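PDB 3B9O: alkane monooxygenase from Geobacillus thermodenitrificans, which belongs to the luciferase-like monooxygenases, a family of TIM-barrel proteins, and carries a bound flavin mononucleotide. Local coordinates for residues Phe10-Val15 / Ile80-Pro85. Sequence-based numbering, arbitrary orientation.
Sequences FEMNCV and IPVNDP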
loop_
_atom_site.group_PDB
_atom_site.type_symbol
_atom_site.label_atom_id
_atom_site.label_comp_id
_atom_site.label_asym_id
_atom_site.label_seq_id
_atom_site.Cartn_x
_atom_site.Cartn_y
_atom_site.Cartn_z
ATOM N N PHE A 10 1.296 4.621 -6.775
ATOM C CA PHE A 10 0.516 4.912 -5.571
ATOM C C PHE A 10 -0.814 5.585 -5.935
ATOM O O PHE A 10 -0.863 6.661 -6.577
ATOM C CB PHE A 10 1.302 5.795 -4.610
ATOM C CG PHE A 10 0.766 5.834 -3.220
ATOM C CD1 PHE A 10 0.323 4.677 -2.587
ATOM C CD2 PHE A 10 0.744 7.041 -2.512
ATOM C CE1 PHE A 10 -0.160 4.718 -1.282
ATOM C CE2 PHE A 10 0.282 7.077 -1.181
ATOM C CZ PHE A 10 -0.148 5.934 -0.571
ATOM N N GLU A 11 -1.898 4.961 -5.499
ATOM C CA GLU A 11 -3.226 5.396 -5.954
ATOM C C GLU A 11 -4.258 5.233 -4.840
ATOM O O GLU A 11 -3.985 4.634 -3.811
ATOM C CB GLU A 11 -3.577 4.561 -7.218
ATOM C CG GLU A 11 -4.760 4.944 -8.057
ATOM C CD GLU A 11 -4.895 6.452 -8.394
ATOM O OE1 GLU A 11 -5.324 7.210 -7.525
ATOM O OE2 GLU A 11 -4.643 6.859 -9.529
ATOM N N MET A 12 -5.445 5.791 -5.052
ATOM C CA MET A 12 -6.570 5.609 -4.146
ATOM C C MET A 12 -7.844 5.859 -4.946
ATOM O O MET A 12 -7.893 6.778 -5.782
ATOM C CB MET A 12 -6.502 6.581 -2.932
ATOM C CG MET A 12 -7.541 6.267 -1.816
ATOM S SD MET A 12 -7.168 7.193 -0.307
ATOM C CE MET A 12 -8.747 7.086 0.516
ATOM N N ASN A 13 -8.885 5.076 -4.625
ATOM C CA ASN A 13 -10.170 5.145 -5.314
ATOM C C ASN A 13 -10.984 6.361 -4.763
ATOM O O ASN A 13 -12.019 6.189 -4.109
ATOM C CB ASN A 13 -10.937 3.833 -5.094
ATOM C CG ASN A 13 -12.053 3.630 -6.077
ATOM O OD1 ASN A 13 -12.691 2.564 -6.085
ATOM N ND2 ASN A 13 -12.277 4.624 -6.962
ATOM N N CYS A 14 -10.501 7.565 -5.039
ATOM C CA CYS A 14 -11.143 8.798 -4.563
ATOM C C CYS A 14 -10.652 9.942 -5.413
ATOM O O CYS A 14 -9.891 9.722 -6.344
ATOM C CB CYS A 14 -10.840 9.070 -3.080
ATOM S SG CYS A 14 -9.065 9.405 -2.672
ATOM N N VAL A 15 -11.012 11.165 -5.038
ATOM C CA VAL A 15 -10.588 12.343 -5.793
ATOM C C VAL A 15 -9.245 12.865 -5.280
ATOM O O VAL A 15 -8.223 12.742 -5.998
ATOM C CB VAL A 15 -11.681 13.456 -5.794
ATOM C CG1 VAL A 15 -11.183 14.737 -6.506
ATOM C CG2 VAL A 15 -13.002 12.909 -6.354
ATOM N N ILE A 80 -12.735 11.970 0.566
ATOM C CA ILE A 80 -14.202 11.845 0.549
ATOM C C ILE A 80 -14.665 12.684 -0.673
ATOM O O ILE A 80 -14.184 13.784 -0.892
ATOM C CB ILE A 80 -14.859 12.254 1.923
ATOM C CG1 ILE A 80 -16.356 11.826 1.962
ATOM C CG2 ILE A 80 -14.605 13.774 2.238
ATOM C CD1 ILE A 80 -17.070 11.954 3.302
ATOM N N PRO A 81 -15.460 12.097 -1.566
ATOM C CA PRO A 81 -15.954 10.715 -1.572
ATOM C C PRO A 81 -14.791 9.698 -1.761
ATOM O O PRO A 81 -13.708 10.066 -2.275
ATOM C CB PRO A 81 -16.875 10.701 -2.782
ATOM C CG PRO A 81 -16.229 11.731 -3.729
ATOM C CD PRO A 81 -15.866 12.828 -2.782
ATOM N N VAL A 82 -15.021 8.460 -1.314
ATOM C CA VAL A 82 -14.078 7.348 -1.496
ATOM C C VAL A 82 -14.864 6.089 -1.859
ATOM O O VAL A 82 -15.821 5.752 -1.167
ATOM C CB VAL A 82 -13.464 6.782 -0.202
ATOM C CG1 VAL A 82 -12.062 6.159 -0.369
ATOM C CG2 VAL A 82 -13.904 7.440 1.109
ATOM N N ASN A 83 -14.431 5.390 -2.896
ATOM C CA ASN A 83 -15.037 4.122 -3.285
ATOM C C ASN A 83 -14.165 2.959 -2.856
ATOM O O ASN A 83 -12.993 3.140 -2.525
ATOM C CB ASN A 83 -15.275 4.085 -4.823
ATOM C CG ASN A 83 -16.497 4.943 -5.271
ATOM O OD1 ASN A 83 -16.821 5.042 -6.477
ATOM N ND2 ASN A 83 -17.186 5.527 -4.306
ATOM N N ASP A 84 -14.719 1.749 -2.915
ATOM C CA ASP A 84 -14.009 0.560 -2.434
ATOM C C ASP A 84 -12.946 0.139 -3.451
ATOM O O ASP A 84 -13.259 -0.035 -4.650
ATOM C CB ASP A 84 -15.004 -0.587 -2.200
ATOM C CG ASP A 84 -14.308 -1.886 -1.859
ATOM O OD1 ASP A 84 -14.389 -2.814 -2.648
ATOM O OD2 ASP A 84 -13.651 -1.975 -0.817
ATOM N N PRO A 85 -11.692 -0.065 -2.983
ATOM C CA PRO A 85 -10.607 -0.446 -3.908
ATOM C C PRO A 85 -10.704 -1.882 -4.441
ATOM O O PRO A 85 -10.284 -2.108 -5.575
ATOM C CB PRO A 85 -9.326 -0.268 -3.065
ATOM C CG PRO A 85 -9.765 -0.388 -1.648
ATOM C CD PRO A 85 -11.213 0.065 -1.581
HETATM O O HOH W 1 -12.163 12.113 -2.702
#
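Pro81, which follows a cis peptide bond, meets Val15 and Cys14 where the chain has left the barrel strand. Its CG lies 4.3 Å from Val15 CG2, and Pro81 O packs tightly against Cys14 CB (3.1 Å). A water bridges the same carbonyl to Val15 N, accepting from the amide and donating to Pro81 O at 2.6 Å. Val82 CG1, anti to the backbone N (chi1 -152°), touches the CE tip of the extended Met12 side chain at 3.6 Å, with Cys14 CB a looser neighbour. One backbone bond joins the two segments directly: Asn83 N donates to Asn13 O at 2.8 Å, almost straight at hydrogen (166°) and nearly in line with the C=O. Val82 CA adds a CA-H...O contact to the same oxygen. Asn13 is the centre of an inverse gamma turn; its CG lies 3.5 Å from Asn83 CB, the two amide planes 84° apart. The side chain of Asp84 leaves the backbone away from residues 10-15, and its OD1 accepts from Met87 N. Residues 80-85, between helices 71-75 and 89-94, run roughly antiparallel to residues 12-15 at the C-terminal end of strand 6-12, the end where TIM barrels usually bind ligands; the Met12 side chain is about 6 Å from the flavin mononucleotide. Strands 53-57 and 374-378 flank that first barrel strand, and Trp39 of helix 36-48 touches Asn13.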